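Long-range contact in SAM dependent methyltransferase (Aquifex aeolicus, PDB 3DH0), which binds S-adenosylmethionine and probably transfers its methyl group to an acceptor substrate: residues K64-V70 against N89-S95. Residues are numbered along the deposited sequence; the frame is centred on the assembly and turned at random.
Sequences KVYAIDV and NVEVLKS. With SAM (S-adenosylmethionine), chain C.
In the Rossmann-like methyltransferase fold, strands 64-69 and 90-94, joined through helix 72-85, are the parallel strands of a beta-alpha-beta unit whose C-terminal ends border the S-adenosylmethionine pocket. Crossing at -22°, with axes 4.6 Å apart, they pair V65 with V90, Y66 with E91 and A67 with V92. Backbone hydrogen bonds run from V65 N to N89 O (2.9 Å), E91 N to V65 O (2.8 Å), A67 N to E91 O (2.9 Å), L93 N to A67 O (2.9 Å) and S95 N to D69 O (3.0 Å). On one face Y66 CD1 lies 4.1 Å from L93 CD1; on the other, V65 CB lies 3.9 Å from V90 CG2. K94 NZ hydrogen-bonds to V70 O (3.0 Å) and S95 O (2.6 Å). Characteristically for this fold, the acidic D69 near the C-terminal end of strand 64-69 accepts the ribose hydroxyls, O2' at OD1 (2.5 Å) and O3' at OD2 (3.2 Å). Helix 52-59 covers V65 and V90, helix 72-85 packs on V92, and strand 40-43 continues the sheet beyond 64-69, leaving 90-94 outermost.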
ATOM      1  N   LYS A  64      -3.041 -12.972   6.906  1.00 29.88           N
ATOM      2  CA  LYS A  64      -4.220 -12.137   6.867  1.00 28.01           C
ATOM      3  C   LYS A  64      -3.935 -10.833   6.144  1.00 25.56           C
ATOM      4  O   LYS A  64      -2.819 -10.329   6.164  1.00 24.91           O
ATOM      5  CB  LYS A  64      -4.693 -11.849   8.289  1.00 28.63           C
ATOM      6  CG  LYS A  64      -6.177 -11.570   8.392  1.00 29.92           C
ATOM      7  CD  LYS A  64      -6.538 -11.157   9.805  1.00 32.16           C
ATOM      8  CE  LYS A  64      -6.115 -12.191  10.833  1.00 31.52           C
ATOM      9  NZ  LYS A  64      -6.436 -11.726  12.200  1.00 33.01           N
ATOM     10  N   VAL A  65      -4.952 -10.291   5.496  1.00 23.83           N
ATOM     11  CA  VAL A  65      -4.787  -9.044   4.777  1.00 22.13           C
ATOM     12  C   VAL A  65      -5.820  -8.011   5.205  1.00 21.34           C
ATOM     13  O   VAL A  65      -7.014  -8.200   5.009  1.00 21.51           O
ATOM     14  CB  VAL A  65      -4.924  -9.255   3.246  1.00 23.22           C
ATOM     15  CG1 VAL A  65      -4.750  -7.931   2.528  1.00 23.54           C
ATOM     16  CG2 VAL A  65      -3.902 -10.259   2.750  1.00 20.25           C
ATOM     17  N   TYR A  66      -5.363  -6.926   5.808  1.00 20.16           N
ATOM     18  CA  TYR A  66      -6.270  -5.862   6.202  1.00 20.61           C
ATOM     19  C   TYR A  66      -6.200  -4.816   5.112  1.00 19.14           C
ATOM     20  O   TYR A  66      -5.159  -4.208   4.900  1.00 19.90           O
ATOM     21  CB  TYR A  66      -5.854  -5.230   7.533  1.00 23.34           C
ATOM     22  CG  TYR A  66      -6.079  -6.116   8.728  1.00 23.14           C
ATOM     23  CD1 TYR A  66      -7.367  -6.401   9.171  1.00 22.43           C
ATOM     24  CD2 TYR A  66      -5.002  -6.698   9.395  1.00 22.61           C
ATOM     25  CE1 TYR A  66      -7.578  -7.241  10.235  1.00 23.27           C
ATOM     26  CE2 TYR A  66      -5.205  -7.543  10.459  1.00 23.83           C
ATOM     27  CZ  TYR A  66      -6.494  -7.811  10.871  1.00 24.48           C
ATOM     28  OH  TYR A  66      -6.705  -8.667  11.910  1.00 26.57           O
ATOM     29  N   ALA A  67      -7.311  -4.617   4.420  1.00 16.91           N
ATOM     30  CA  ALA A  67      -7.379  -3.649   3.343  1.00 15.89           C
ATOM     31  C   ALA A  67      -8.185  -2.432   3.778  1.00 15.28           C
ATOM     32  O   ALA A  67      -9.403  -2.480   3.814  1.00 16.71           O
ATOM     33  CB  ALA A  67      -8.021  -4.288   2.118  1.00 13.62           C
ATOM     34  N   ILE A  68      -7.509  -1.339   4.107  1.00 14.85           N
ATOM     35  CA  ILE A  68      -8.201  -0.132   4.530  1.00 16.28           C
ATOM     36  C   ILE A  68      -8.331   0.897   3.421  1.00 16.63           C
ATOM     37  O   ILE A  68      -7.771   0.752   2.352  1.00 16.94           O
ATOM     38  CB  ILE A  68      -7.488   0.537   5.710  1.00 17.29           C
ATOM     39  CG1 ILE A  68      -6.022   0.786   5.344  1.00 19.05           C
ATOM     40  CG2 ILE A  68      -7.626  -0.322   6.964  1.00 16.30           C
ATOM     41  CD1 ILE A  68      -5.234   1.588   6.371  1.00 17.16           C
ATOM     42  N   ASP A  69      -9.096   1.939   3.692  1.00 18.49           N
ATOM     43  CA  ASP A  69      -9.307   3.009   2.742  1.00 17.78           C
ATOM     44  C   ASP A  69     -10.270   4.005   3.354  1.00 18.67           C
ATOM     45  O   ASP A  69     -11.321   3.625   3.859  1.00 16.79           O
ATOM     46  CB  ASP A  69      -9.881   2.468   1.438  1.00 18.41           C
ATOM     47  CG  ASP A  69      -9.619   3.395   0.266  1.00 20.54           C
ATOM     48  OD1 ASP A  69      -9.973   4.585   0.361  1.00 22.43           O
ATOM     49  OD2 ASP A  69      -9.056   2.941  -0.746  1.00 20.16           O
ATOM     50  N   VAL A  70      -9.896   5.282   3.306  1.00 20.58           N
ATOM     51  CA  VAL A  70     -10.707   6.366   3.856  1.00 21.05           C
ATOM     52  C   VAL A  70     -12.029   6.570   3.136  1.00 22.67           C
ATOM     53  O   VAL A  70     -12.955   7.114   3.718  1.00 22.79           O
ATOM     54  CB  VAL A  70      -9.969   7.720   3.817  1.00 22.77           C
ATOM     55  CG1 VAL A  70      -8.796   7.722   4.793  1.00 21.83           C
ATOM     56  CG2 VAL A  70      -9.505   8.015   2.400  1.00 21.12           C
ATOM     57  N   ASN A  89      -8.955 -14.855   3.383  1.00 19.44           N
ATOM     58  CA  ASN A  89      -8.116 -14.262   4.416  1.00 18.27           C
ATOM     59  C   ASN A  89      -8.046 -12.744   4.381  1.00 19.03           C
ATOM     60  O   ASN A  89      -7.168 -12.143   5.007  1.00 18.91           O
ATOM     61  CB  ASN A  89      -6.701 -14.818   4.318  1.00 17.50           C
ATOM     62  CG  ASN A  89      -6.026 -14.482   2.999  1.00 19.25           C
ATOM     63  OD1 ASN A  89      -4.852 -14.787   2.804  1.00 19.21           O
ATOM     64  ND2 ASN A  89      -6.763 -13.858   2.086  1.00 16.34           N
ATOM     65  N   VAL A  90      -8.960 -12.109   3.658  1.00 19.32           N
ATOM     66  CA  VAL A  90      -8.924 -10.663   3.578  1.00 18.69           C
ATOM     67  C   VAL A  90     -10.044  -9.986   4.326  1.00 18.88           C
ATOM     68  O   VAL A  90     -11.209 -10.352   4.203  1.00 19.86           O
ATOM     69  CB  VAL A  90      -8.960 -10.165   2.131  1.00 17.95           C
ATOM     70  CG1 VAL A  90      -8.740  -8.652   2.103  1.00 15.81           C
ATOM     71  CG2 VAL A  90      -7.905 -10.876   1.323  1.00 18.14           C
ATOM     72  N   GLU A  91      -9.662  -8.978   5.095  1.00 18.29           N
ATOM     73  CA  GLU A  91     -10.597  -8.206   5.886  1.00 18.69           C
ATOM     74  C   GLU A  91     -10.557  -6.744   5.393  1.00 17.74           C
ATOM     75  O   GLU A  91      -9.562  -6.047   5.556  1.00 14.06           O
ATOM     76  CB  GLU A  91     -10.191  -8.327   7.360  1.00 19.82           C
ATOM     77  CG  GLU A  91     -11.296  -8.124   8.359  1.00 21.67           C
ATOM     78  CD  GLU A  91     -12.382  -9.179   8.285  1.00 23.00           C
ATOM     79  OE1 GLU A  91     -12.121 -10.357   8.581  1.00 24.98           O
ATOM     80  OE2 GLU A  91     -13.515  -8.828   7.933  1.00 24.04           O
ATOM     81  N   VAL A  92     -11.641  -6.302   4.763  1.00 18.66           N
ATOM     82  CA  VAL A  92     -11.738  -4.936   4.237  1.00 20.99           C
ATOM     83  C   VAL A  92     -12.348  -3.981   5.257  1.00 20.90           C
ATOM     84  O   VAL A  92     -13.460  -4.194   5.719  1.00 20.09           O
ATOM     85  CB  VAL A  92     -12.595  -4.892   2.958  1.00 21.54           C
ATOM     86  CG1 VAL A  92     -12.614  -3.483   2.396  1.00 20.11           C
ATOM     87  CG2 VAL A  92     -12.048  -5.878   1.936  1.00 21.40           C
ATOM     88  N   LEU A  93     -11.622  -2.919   5.591  1.00 21.17           N
ATOM     89  CA  LEU A  93     -12.093  -1.967   6.591  1.00 21.60           C
ATOM     90  C   LEU A  93     -12.146  -0.489   6.175  1.00 22.71           C
ATOM     91  O   LEU A  93     -11.363  -0.018   5.346  1.00 21.62           O
ATOM     92  CB  LEU A  93     -11.226  -2.092   7.854  1.00 20.00           C
ATOM     93  CG  LEU A  93     -11.021  -3.469   8.504  1.00 18.52           C
ATOM     94  CD1 LEU A  93     -10.073  -3.350   9.685  1.00 17.89           C
ATOM     95  CD2 LEU A  93     -12.345  -4.037   8.956  1.00 16.70           C
ATOM     96  N   LYS A  94     -13.084   0.230   6.790  1.00 22.58           N
ATOM     97  CA  LYS A  94     -13.283   1.658   6.569  1.00 21.96           C
ATOM     98  C   LYS A  94     -12.313   2.436   7.460  1.00 22.77           C
ATOM     99  O   LYS A  94     -12.417   2.410   8.685  1.00 23.74           O
ATOM    100  CB  LYS A  94     -14.724   2.030   6.899  1.00 21.85           C
ATOM    101  CG  LYS A  94     -15.006   3.513   6.886  1.00 21.79           C
ATOM    102  CD  LYS A  94     -14.832   4.101   5.517  1.00 23.76           C
ATOM    103  CE  LYS A  94     -15.017   5.605   5.553  1.00 27.44           C
ATOM    104  NZ  LYS A  94     -13.980   6.309   6.380  1.00 28.25           N
ATOM    105  N   SER A  95     -11.369   3.127   6.834  1.00 24.44           N
ATOM    106  CA  SER A  95     -10.354   3.897   7.545  1.00 24.01           C
ATOM    107  C   SER A  95     -10.658   5.390   7.646  1.00 23.78           C
ATOM    108  O   SER A  95     -11.500   5.931   6.927  1.00 22.98           O
ATOM    109  CB  SER A  95      -8.996   3.687   6.857  1.00 24.61           C
ATOM    110  OG  SER A  95      -8.059   4.708   7.161  1.00 25.68           O
TER
HETATM  111  N   SAM C 220      -3.487   1.069  -4.349  1.00 36.37           N
HETATM  112  CA  SAM C 220      -4.682   0.936  -5.237  1.00 37.77           C
HETATM  113  C   SAM C 220      -4.393  -0.014  -6.376  1.00 39.30           C
HETATM  114  O   SAM C 220      -3.277  -0.531  -6.443  1.00 40.08           O
HETATM  115  OXT SAM C 220      -5.355  -0.205  -7.190  1.00 42.12           O
HETATM  116  CB  SAM C 220      -5.064   2.303  -5.796  1.00 37.25           C
HETATM  117  CG  SAM C 220      -5.020   3.299  -4.709  1.00 35.07           C
HETATM  118  SD  SAM C 220      -5.415   5.039  -5.034  1.00 32.83           S
HETATM  119  CE  SAM C 220      -4.008   5.586  -6.003  1.00 34.32           C
HETATM  120  C5' SAM C 220      -5.189   5.708  -3.454  1.00 30.92           C
HETATM  121  C4' SAM C 220      -6.275   5.398  -2.445  1.00 28.67           C
HETATM  122  O4' SAM C 220      -5.814   5.987  -1.235  1.00 27.92           O
HETATM  123  C3' SAM C 220      -7.587   6.162  -2.708  1.00 27.94           C
HETATM  124  O3' SAM C 220      -8.551   5.134  -3.075  1.00 25.83           O
HETATM  125  C2' SAM C 220      -8.000   6.764  -1.379  1.00 25.87           C
HETATM  126  O2' SAM C 220      -9.344   6.656  -0.964  1.00 25.94           O
HETATM  127  C1' SAM C 220      -6.905   6.180  -0.433  1.00 27.95           C
HETATM  128  N9  SAM C 220      -6.447   7.019   0.658  1.00 28.48           N
HETATM  129  C8  SAM C 220      -6.097   8.355   0.676  1.00 28.94           C
HETATM  130  N7  SAM C 220      -5.712   8.767   1.842  1.00 28.30           N
HETATM  131  C5  SAM C 220      -5.810   7.640   2.657  1.00 28.79           C
HETATM  132  C6  SAM C 220      -5.530   7.416   4.036  1.00 29.45           C
HETATM  133  N6  SAM C 220      -5.079   8.403   4.842  1.00 28.65           N
HETATM  134  N1  SAM C 220      -5.734   6.143   4.553  1.00 30.09           N
HETATM  135  C2  SAM C 220      -6.188   5.185   3.710  1.00 29.55           C
HETATM  136  N3  SAM C 220      -6.476   5.292   2.409  1.00 28.67           N
HETATM  137  C4  SAM C 220      -6.262   6.553   1.939  1.00 28.08           C